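Local coordinates for protein trans-4-hydroxy-L-proline dehydratase (Clostridioides difficile 70-100-2010, PDB 6VXC) that catalyses the radical dehydration of trans-4-hydroxy-L-proline to (S)-1-pyrroline-5-carboxylate as a glycyl radical enzyme of anaerobic hydroxyproline degradation, at residues A[45-50]-A[101-106]; A[106-111]-A[133-138]. All blocks are in the same frame, centred on the assembly; numbering follows the deposited sequence.

Contact 1 (A[45-50]-A[101-106]); sequences IERAVL and PTYPEI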
ATOM      1  N   ILE A  45      -0.679  -6.932 -23.377  1.00 20.24           N
ATOM      2  CA  ILE A  45      -0.795  -8.387 -23.332  1.00 22.61           C
ATOM      3  C   ILE A  45       0.532  -9.096 -23.575  1.00 20.06           C
ATOM      4  O   ILE A  45       0.588 -10.330 -23.496  1.00 19.64           O
ATOM      5  CB  ILE A  45      -1.842  -8.855 -24.366  1.00 23.59           C
ATOM      6  CG1 ILE A  45      -2.436 -10.211 -23.975  1.00 21.27           C
ATOM      7  CG2 ILE A  45      -1.231  -8.881 -25.773  1.00 20.82           C
ATOM      8  CD1 ILE A  45      -3.250 -10.174 -22.689  1.00 22.49           C
ATOM      9  N   GLU A  46       1.607  -8.361 -23.876  1.00 22.82           N
ATOM     10  CA  GLU A  46       2.844  -9.026 -24.271  1.00 21.04           C
ATOM     11  C   GLU A  46       3.407  -9.893 -23.152  1.00 19.88           C
ATOM     12  O   GLU A  46       3.928 -10.988 -23.403  1.00 23.01           O
ATOM     13  CB  GLU A  46       3.886  -8.005 -24.708  1.00 21.61           C
ATOM     14  CG  GLU A  46       5.115  -8.671 -25.246  1.00 24.69           C
ATOM     15  CD  GLU A  46       6.121  -7.700 -25.789  1.00 28.01           C
ATOM     16  OE1 GLU A  46       6.919  -7.200 -24.983  1.00 28.45           O
ATOM     17  OE2 GLU A  46       6.109  -7.431 -27.007  1.00 35.87           O
ATOM     18  N   ARG A  47       3.368  -9.403 -21.920  1.00 17.54           N
ATOM     19  CA  ARG A  47       3.906 -10.188 -20.818  1.00 15.83           C
ATOM     20  C   ARG A  47       3.235 -11.554 -20.745  1.00 15.90           C
ATOM     21  O   ARG A  47       3.913 -12.583 -20.665  1.00 19.03           O
ATOM     22  CB  ARG A  47       3.721  -9.448 -19.493  1.00 17.45           C
ATOM     23  CG  ARG A  47       4.307 -10.201 -18.318  1.00 14.15           C
ATOM     24  CD  ARG A  47       3.847  -9.664 -16.987  1.00 14.18           C
ATOM     25  NE  ARG A  47       4.437 -10.425 -15.890  1.00 15.12           N
ATOM     26  CZ  ARG A  47       3.956 -11.572 -15.424  1.00 13.82           C
ATOM     27  NH1 ARG A  47       2.856 -12.102 -15.948  1.00 12.94           N
ATOM     28  NH2 ARG A  47       4.579 -12.179 -14.423  1.00 14.63           N
ATOM     29  N   ALA A  48       1.901 -11.580 -20.798  1.00 16.63           N
ATOM     30  CA  ALA A  48       1.181 -12.846 -20.699  1.00 16.79           C
ATOM     31  C   ALA A  48       1.576 -13.791 -21.824  1.00 16.61           C
ATOM     32  O   ALA A  48       1.748 -14.992 -21.597  1.00 21.04           O
ATOM     33  CB  ALA A  48      -0.325 -12.599 -20.721  1.00 14.45           C
ATOM     34  N   VAL A  49       1.737 -13.271 -23.039  1.00 18.55           N
ATOM     35  CA  VAL A  49       2.160 -14.121 -24.147  1.00 18.92           C
ATOM     36  C   VAL A  49       3.512 -14.751 -23.847  1.00 17.42           C
ATOM     37  O   VAL A  49       3.693 -15.962 -23.981  1.00 20.72           O
ATOM     38  CB  VAL A  49       2.213 -13.321 -25.460  1.00 18.91           C
ATOM     39  CG1 VAL A  49       2.854 -14.168 -26.551  1.00 19.39           C
ATOM     40  CG2 VAL A  49       0.832 -12.874 -25.888  1.00 18.74           C
ATOM     41  N   LEU A  50       4.480 -13.939 -23.425  1.00 17.52           N
ATOM     42  CA  LEU A  50       5.829 -14.454 -23.227  1.00 18.00           C
ATOM     43  C   LEU A  50       5.890 -15.453 -22.078  1.00 17.04           C
ATOM     44  O   LEU A  50       6.642 -16.430 -22.147  1.00 20.55           O
ATOM     45  CB  LEU A  50       6.813 -13.299 -23.008  1.00 17.38           C
ATOM     46  CG  LEU A  50       7.008 -12.420 -24.253  1.00 21.76           C
ATOM     47  CD1 LEU A  50       7.917 -11.213 -23.991  1.00 20.73           C
ATOM     48  CD2 LEU A  50       7.527 -13.244 -25.429  1.00 22.46           C
ATOM     49  N   PRO A 101       0.841  -4.440 -17.677  1.00 16.78           N
ATOM     50  CA  PRO A 101       0.897  -5.859 -18.036  1.00 15.32           C
ATOM     51  C   PRO A 101      -0.207  -6.620 -17.315  1.00 16.36           C
ATOM     52  O   PRO A 101      -0.843  -6.114 -16.389  1.00 14.25           O
ATOM     53  CB  PRO A 101       2.277  -6.307 -17.551  1.00 13.43           C
ATOM     54  CG  PRO A 101       3.017  -5.045 -17.222  1.00 16.19           C
ATOM     55  CD  PRO A 101       1.990  -4.029 -16.862  1.00 13.47           C
ATOM     56  N   THR A 102      -0.430  -7.862 -17.754  1.00 15.27           N
ATOM     57  CA  THR A 102      -1.342  -8.775 -17.077  1.00 16.18           C
ATOM     58  C   THR A 102      -0.576  -9.954 -16.505  1.00 14.29           C
ATOM     59  O   THR A 102       0.514 -10.303 -16.966  1.00 16.70           O
ATOM     60  CB  THR A 102      -2.442  -9.321 -17.995  1.00 14.50           C
ATOM     61  OG1 THR A 102      -1.851 -10.091 -19.041  1.00 18.10           O
ATOM     62  CG2 THR A 102      -3.278  -8.209 -18.587  1.00 17.04           C
ATOM     63  N   TYR A 103      -1.189 -10.594 -15.517  1.00 13.75           N
ATOM     64  CA  TYR A 103      -0.533 -11.616 -14.709  1.00 16.29           C
ATOM     65  C   TYR A 103      -1.453 -12.829 -14.578  1.00 15.13           C
ATOM     66  O   TYR A 103      -1.979 -13.116 -13.500  1.00 15.66           O
ATOM     67  CB  TYR A 103      -0.146 -11.034 -13.347  1.00 14.39           C
ATOM     68  CG  TYR A 103       0.780  -9.822 -13.453  1.00 14.96           C
ATOM     69  CD1 TYR A 103       0.275  -8.565 -13.755  1.00 15.39           C
ATOM     70  CD2 TYR A 103       2.153  -9.948 -13.291  1.00 14.74           C
ATOM     71  CE1 TYR A 103       1.100  -7.464 -13.874  1.00 15.18           C
ATOM     72  CE2 TYR A 103       2.998  -8.829 -13.406  1.00 14.43           C
ATOM     73  CZ  TYR A 103       2.458  -7.592 -13.696  1.00 14.42           C
ATOM     74  OH  TYR A 103       3.267  -6.464 -13.825  1.00 15.51           O
ATOM     75  N   PRO A 104      -1.653 -13.579 -15.668  1.00 17.78           N
ATOM     76  CA  PRO A 104      -2.605 -14.706 -15.633  1.00 14.51           C
ATOM     77  C   PRO A 104      -2.163 -15.875 -14.759  1.00 14.13           C
ATOM     78  O   PRO A 104      -3.002 -16.722 -14.432  1.00 17.03           O
ATOM     79  CB  PRO A 104      -2.701 -15.123 -17.103  1.00 14.57           C
ATOM     80  CG  PRO A 104      -1.388 -14.711 -17.695  1.00 14.28           C
ATOM     81  CD  PRO A 104      -1.014 -13.433 -16.985  1.00 13.90           C
ATOM     82  N   GLU A 105      -0.894 -15.938 -14.342  1.00 14.56           N
ATOM     83  CA  GLU A 105      -0.502 -16.944 -13.363  1.00 14.63           C
ATOM     84  C   GLU A 105      -1.139 -16.694 -12.004  1.00 13.98           C
ATOM     85  O   GLU A 105      -1.180 -17.608 -11.170  1.00 13.52           O
ATOM     86  CB  GLU A 105       1.018 -17.000 -13.213  1.00 15.45           C
ATOM     87  CG  GLU A 105       1.644 -15.713 -12.668  1.00 14.43           C
ATOM     88  CD  GLU A 105       2.127 -14.803 -13.769  1.00 14.95           C
ATOM     89  OE1 GLU A 105       3.362 -14.694 -13.936  1.00 18.61           O
ATOM     90  OE2 GLU A 105       1.282 -14.250 -14.502  1.00 17.25           O
ATOM     91  N   ILE A 106      -1.586 -15.466 -11.756  1.00 15.09           N
ATOM     92  CA  ILE A 106      -2.229 -15.086 -10.507  1.00 14.34           C
ATOM     93  C   ILE A 106      -3.732 -15.003 -10.723  1.00 14.88           C
ATOM     94  O   ILE A 106      -4.502 -15.670 -10.034  1.00 17.29           O
ATOM     95  CB  ILE A 106      -1.685 -13.743  -9.989  1.00 14.05           C
ATOM     96  CG1 ILE A 106      -0.179 -13.836  -9.731  1.00 13.52           C
ATOM     97  CG2 ILE A 106      -2.436 -13.317  -8.718  1.00 12.57           C
ATOM     98  CD1 ILE A 106       0.463 -12.475  -9.493  1.00 14.62           C
TER
HETATM   99  O   HOH W   1       0.379  -9.304 -20.141  1.00 18.14           O

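Contact 2 (A[106-111]-A[133-138]); sequences ICCHTM and KIHKEE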
ATOM      1  N   ILE A 106      -1.586 -15.466 -11.756  1.00 15.09           N
ATOM      2  CA  ILE A 106      -2.229 -15.086 -10.507  1.00 14.34           C
ATOM      3  C   ILE A 106      -3.732 -15.003 -10.723  1.00 14.88           C
ATOM      4  O   ILE A 106      -4.502 -15.670 -10.034  1.00 17.29           O
ATOM      5  CB  ILE A 106      -1.685 -13.743  -9.989  1.00 14.05           C
ATOM      6  CG1 ILE A 106      -0.179 -13.836  -9.731  1.00 13.52           C
ATOM      7  CG2 ILE A 106      -2.436 -13.317  -8.718  1.00 12.57           C
ATOM      8  CD1 ILE A 106       0.463 -12.475  -9.493  1.00 14.62           C
ATOM      9  N   CYS A 107      -4.153 -14.174 -11.673  1.00 16.03           N
ATOM     10  CA  CYS A 107      -5.564 -14.007 -12.017  1.00 17.09           C
ATOM     11  C   CYS A 107      -5.675 -13.965 -13.532  1.00 18.26           C
ATOM     12  O   CYS A 107      -5.231 -13.006 -14.173  1.00 18.77           O
ATOM     13  CB  CYS A 107      -6.170 -12.745 -11.396  1.00 19.11           C
ATOM     14  SG  CYS A 107      -7.921 -12.530 -11.808  1.00 23.86           S
ATOM     15  N   CYS A 108      -6.261 -15.008 -14.092  1.00 16.59           N
ATOM     16  CA  CYS A 108      -6.521 -15.086 -15.516  1.00 15.55           C
ATOM     17  C   CYS A 108      -7.921 -14.543 -15.742  1.00 17.71           C
ATOM     18  O   CYS A 108      -8.904 -15.209 -15.416  1.00 20.56           O
ATOM     19  CB  CYS A 108      -6.390 -16.526 -15.997  1.00 19.24           C
ATOM     20  SG  CYS A 108      -6.755 -16.719 -17.725  1.00 21.29           S
ATOM     21  N   HIS A 109      -8.018 -13.331 -16.273  1.00 17.64           N
ATOM     22  CA  HIS A 109      -9.317 -12.675 -16.360  1.00 19.06           C
ATOM     23  C   HIS A 109     -10.266 -13.436 -17.277  1.00 20.83           C
ATOM     24  O   HIS A 109      -9.844 -14.117 -18.213  1.00 20.55           O
ATOM     25  CB  HIS A 109      -9.163 -11.244 -16.870  1.00 19.47           C
ATOM     26  CG  HIS A 109      -8.434 -10.352 -15.920  1.00 21.58           C
ATOM     27  ND1 HIS A 109      -7.166  -9.878 -16.169  1.00 22.63           N
ATOM     28  CD2 HIS A 109      -8.786  -9.872 -14.705  1.00 22.79           C
ATOM     29  CE1 HIS A 109      -6.771  -9.137 -15.150  1.00 23.94           C
ATOM     30  NE2 HIS A 109      -7.735  -9.120 -14.248  1.00 21.05           N
ATOM     31  N   THR A 110     -11.559 -13.353 -16.966  1.00 20.60           N
ATOM     32  CA  THR A 110     -12.593 -13.780 -17.895  1.00 20.26           C
ATOM     33  C   THR A 110     -12.800 -12.707 -18.960  1.00 25.05           C
ATOM     34  O   THR A 110     -12.413 -11.543 -18.797  1.00 21.31           O
ATOM     35  CB  THR A 110     -13.920 -14.034 -17.177  1.00 17.40           C
ATOM     36  OG1 THR A 110     -14.433 -12.791 -16.685  1.00 27.18           O
ATOM     37  CG2 THR A 110     -13.743 -14.991 -16.017  1.00 20.65           C
ATOM     38  N   MET A 111     -13.440 -13.102 -20.064  1.00 20.48           N
ATOM     39  CA  MET A 111     -13.773 -12.113 -21.080  1.00 21.51           C
ATOM     40  C   MET A 111     -14.727 -11.065 -20.523  1.00 23.69           C
ATOM     41  O   MET A 111     -14.686  -9.904 -20.945  1.00 22.58           O
ATOM     42  CB  MET A 111     -14.346 -12.799 -22.321  1.00 22.65           C
ATOM     43  CG  MET A 111     -13.383 -13.802 -22.969  1.00 22.91           C
ATOM     44  SD  MET A 111     -11.744 -13.159 -23.389  1.00 25.26           S
ATOM     45  CE  MET A 111     -12.178 -11.842 -24.525  1.00 21.78           C
ATOM     46  N   LYS A 133      -8.507 -10.587 -28.357  1.00 26.93           N
ATOM     47  CA  LYS A 133      -8.373 -11.820 -29.127  1.00 27.99           C
ATOM     48  C   LYS A 133      -7.285 -12.711 -28.551  1.00 23.75           C
ATOM     49  O   LYS A 133      -7.516 -13.894 -28.291  1.00 27.54           O
ATOM     50  CB  LYS A 133      -8.069 -11.508 -30.593  1.00 32.67           C
ATOM     51  CG  LYS A 133      -7.925 -12.773 -31.445  1.00 36.59           C
ATOM     52  CD  LYS A 133      -7.657 -12.481 -32.923  1.00 43.91           C
ATOM     53  CE  LYS A 133      -6.240 -11.964 -33.157  1.00 46.69           C
ATOM     54  NZ  LYS A 133      -5.226 -13.013 -32.864  1.00 48.74           N
ATOM     55  N   ILE A 134      -6.096 -12.151 -28.326  1.00 21.99           N
ATOM     56  CA  ILE A 134      -4.973 -12.936 -27.818  1.00 18.90           C
ATOM     57  C   ILE A 134      -5.311 -13.530 -26.456  1.00 20.76           C
ATOM     58  O   ILE A 134      -5.063 -14.712 -26.193  1.00 22.21           O
ATOM     59  CB  ILE A 134      -3.708 -12.062 -27.756  1.00 23.42           C
ATOM     60  CG1 ILE A 134      -3.240 -11.689 -29.160  1.00 26.88           C
ATOM     61  CG2 ILE A 134      -2.597 -12.726 -26.958  1.00 19.58           C
ATOM     62  CD1 ILE A 134      -2.073 -10.744 -29.151  1.00 23.76           C
ATOM     63  N   HIS A 135      -5.891 -12.719 -25.569  1.00 20.04           N
ATOM     64  CA  HIS A 135      -6.266 -13.231 -24.257  1.00 19.05           C
ATOM     65  C   HIS A 135      -7.266 -14.371 -24.393  1.00 21.92           C
ATOM     66  O   HIS A 135      -7.160 -15.389 -23.700  1.00 22.20           O
ATOM     67  CB  HIS A 135      -6.852 -12.117 -23.384  1.00 18.32           C
ATOM     68  CG  HIS A 135      -7.151 -12.561 -21.991  1.00 17.18           C
ATOM     69  ND1 HIS A 135      -6.168 -12.745 -21.044  1.00 18.66           N
ATOM     70  CD2 HIS A 135      -8.310 -12.930 -21.402  1.00 16.70           C
ATOM     71  CE1 HIS A 135      -6.713 -13.172 -19.920  1.00 17.08           C
ATOM     72  NE2 HIS A 135      -8.015 -13.290 -20.108  1.00 20.14           N
ATOM     73  N   LYS A 136      -8.251 -14.209 -25.279  1.00 22.84           N
ATOM     74  CA  LYS A 136      -9.269 -15.233 -25.450  1.00 23.37           C
ATOM     75  C   LYS A 136      -8.683 -16.506 -26.040  1.00 23.26           C
ATOM     76  O   LYS A 136      -9.026 -17.610 -25.602  1.00 23.73           O
ATOM     77  CB  LYS A 136     -10.393 -14.717 -26.347  1.00 27.99           C
ATOM     78  CG  LYS A 136     -11.508 -15.730 -26.509  1.00 28.29           C
ATOM     79  CD  LYS A 136     -12.490 -15.343 -27.593  1.00 35.70           C
ATOM     80  CE  LYS A 136     -13.771 -16.155 -27.438  1.00 41.54           C
ATOM     81  NZ  LYS A 136     -14.629 -16.091 -28.647  1.00 54.80           N
ATOM     82  N   GLU A 137      -7.788 -16.376 -27.019  1.00 25.87           N
ATOM     83  CA  GLU A 137      -7.340 -17.530 -27.789  1.00 24.33           C
ATOM     84  C   GLU A 137      -6.063 -18.165 -27.265  1.00 26.30           C
ATOM     85  O   GLU A 137      -5.903 -19.385 -27.375  1.00 26.23           O
ATOM     86  CB  GLU A 137      -7.126 -17.137 -29.247  1.00 27.36           C
ATOM     87  CG  GLU A 137      -8.367 -16.655 -29.949  1.00 30.56           C
ATOM     88  CD  GLU A 137      -8.094 -16.247 -31.385  1.00 38.69           C
ATOM     89  OE1 GLU A 137      -9.071 -15.986 -32.121  1.00 43.54           O
ATOM     90  OE2 GLU A 137      -6.908 -16.196 -31.781  1.00 40.13           O
ATOM     91  N   GLU A 138      -5.147 -17.388 -26.707  1.00 22.84           N
ATOM     92  CA  GLU A 138      -3.886 -17.938 -26.231  1.00 26.07           C
ATOM     93  C   GLU A 138      -3.797 -18.045 -24.715  1.00 25.99           C
ATOM     94  O   GLU A 138      -3.222 -19.010 -24.207  1.00 23.66           O
ATOM     95  CB  GLU A 138      -2.711 -17.095 -26.732  1.00 25.81           C
ATOM     96  CG  GLU A 138      -2.674 -16.802 -28.224  1.00 33.75           C
ATOM     97  CD  GLU A 138      -2.655 -18.054 -29.089  1.00 44.64           C
ATOM     98  OE1 GLU A 138      -3.280 -18.023 -30.175  1.00 49.38           O
ATOM     99  OE2 GLU A 138      -1.985 -19.045 -28.712  1.00 41.99           O
TER

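Contact 1 (A[45-50]-A[101-106])
R47 grips E105 end-on, one terminal nitrogen to each carboxylate oxygen. NH2 of R47 reaches OE1 of E105 at 2.8 Å, close to the guanidinium plane but well above that of the carboxylate, while NH1 of R47 meets OE2 of E105 on its syn side at 3.0 Å; the two planes are 36° apart, so neither group lies flat with the other. NH1 of R47 also donates to the carbonyl O of T102 at 3.1 Å, in the carbonyl plane and on a lone pair, although this bond is more bent (137° at the hydrogen). The inclined ring of Y103 puts CD2 over the centre of one guanidinium face, 3.2 Å from CZ of R47, and CD of R47 makes a CH-pi contact over the ring. An arm extended from CG to NE, with CG anti to the backbone N (chi1 -178°), carries the charge past CB of P101 to this site. At the start of the helix, CB of A48 packs on CG of P104 at 3.8 Å, and one water accepts from both A48 N (2.8 Å) and T102 N (2.9 Å), bridging the two backbones.

Further out, R68 forms a second salt bridge to OE1 of E105, T292 O takes the NE hydrogen of R47, and the hydroxyl of Y103 is hydrogen-bonded to the backbone O of T291. With two arginines beside it, E105 probably stays ionised. A buried bidentate arginine–glutamate salt bridge thus joins the first turn of helix 46-58 to the loop following strand 99-101, within the pyruvate formate lyase-like part of the chain.

Contact 2 (A[106-111]-A[133-138])
H135, on helix 129-143, reaches across to the loop 106-111 and hydrogen-bonds the carbonyl O of H109, just ahead of the N-cap of helix 111-119. This is helix-to-loop packing within the pyruvate formate lyase-like region, with a histidine side chain holding the backbone that leads into the next helix. T110 occupies the N-cap itself, its OG1 accepting from the backbone N of D113.

Along 133-138, H135 is the first residue to meet the loop. Its ring stands out from the helix with CG anti to the backbone N (chi1 -175°), which directs NE2 at the loop. The distance from NE2 of H135 to O of H109 is 2.8 Å, and the N-H points straight at the oxygen, with an angle of 180° at the hydrogen. The acceptor lies in the imidazole plane, whereas the donor stands 38° above the carbonyl plane, so the approach is straight for the ring but tilted for the carbonyl. The bond shows that NE2 carries a hydrogen and gives the buried carbonyl a partner. SG of C108 approaches CE1 of H135 obliquely at 4.2 Å, while SD of M111 lies at the ring edge, 4.0 Å from CD2 of H135. I140, five residues further along the helix, touches C108, M111 and H135 alike, and L114 of helix 111-119 packs against both histidines.

K136 follows with its aliphatic base rather than its amine: the chain runs on extended, and M111 crosses it at about a right angle. Bends at chi2 and chi3 fold the methionine back over this position, bringing its CE within 3.8 Å and its SD within 3.6 Å of CB of K136.

Contact 1 and contact 2 follow one another along the same loop and share I106: residues 101-106 meet helix 46-58, and residues 106-111 meet helix 129-143. Their centres are 9 Å apart. Segments 45-50 and 133-138 also pack directly on each other, with CG2 of V49 3.6 Å from CG2 of I134 and CG1 of I45 3.9 Å from that same methyl carbon; CD1 of I45 comes within 4.2 Å of CB of H135. The salt bridge of contact 1 and the histidine-to-carbonyl bond of contact 2 are thus linked by an aliphatic patch. Both contacts lie away from the probable radical cysteine C454 and proton acceptor E456, and join helices 46-58 and 129-143 to one connecting segment.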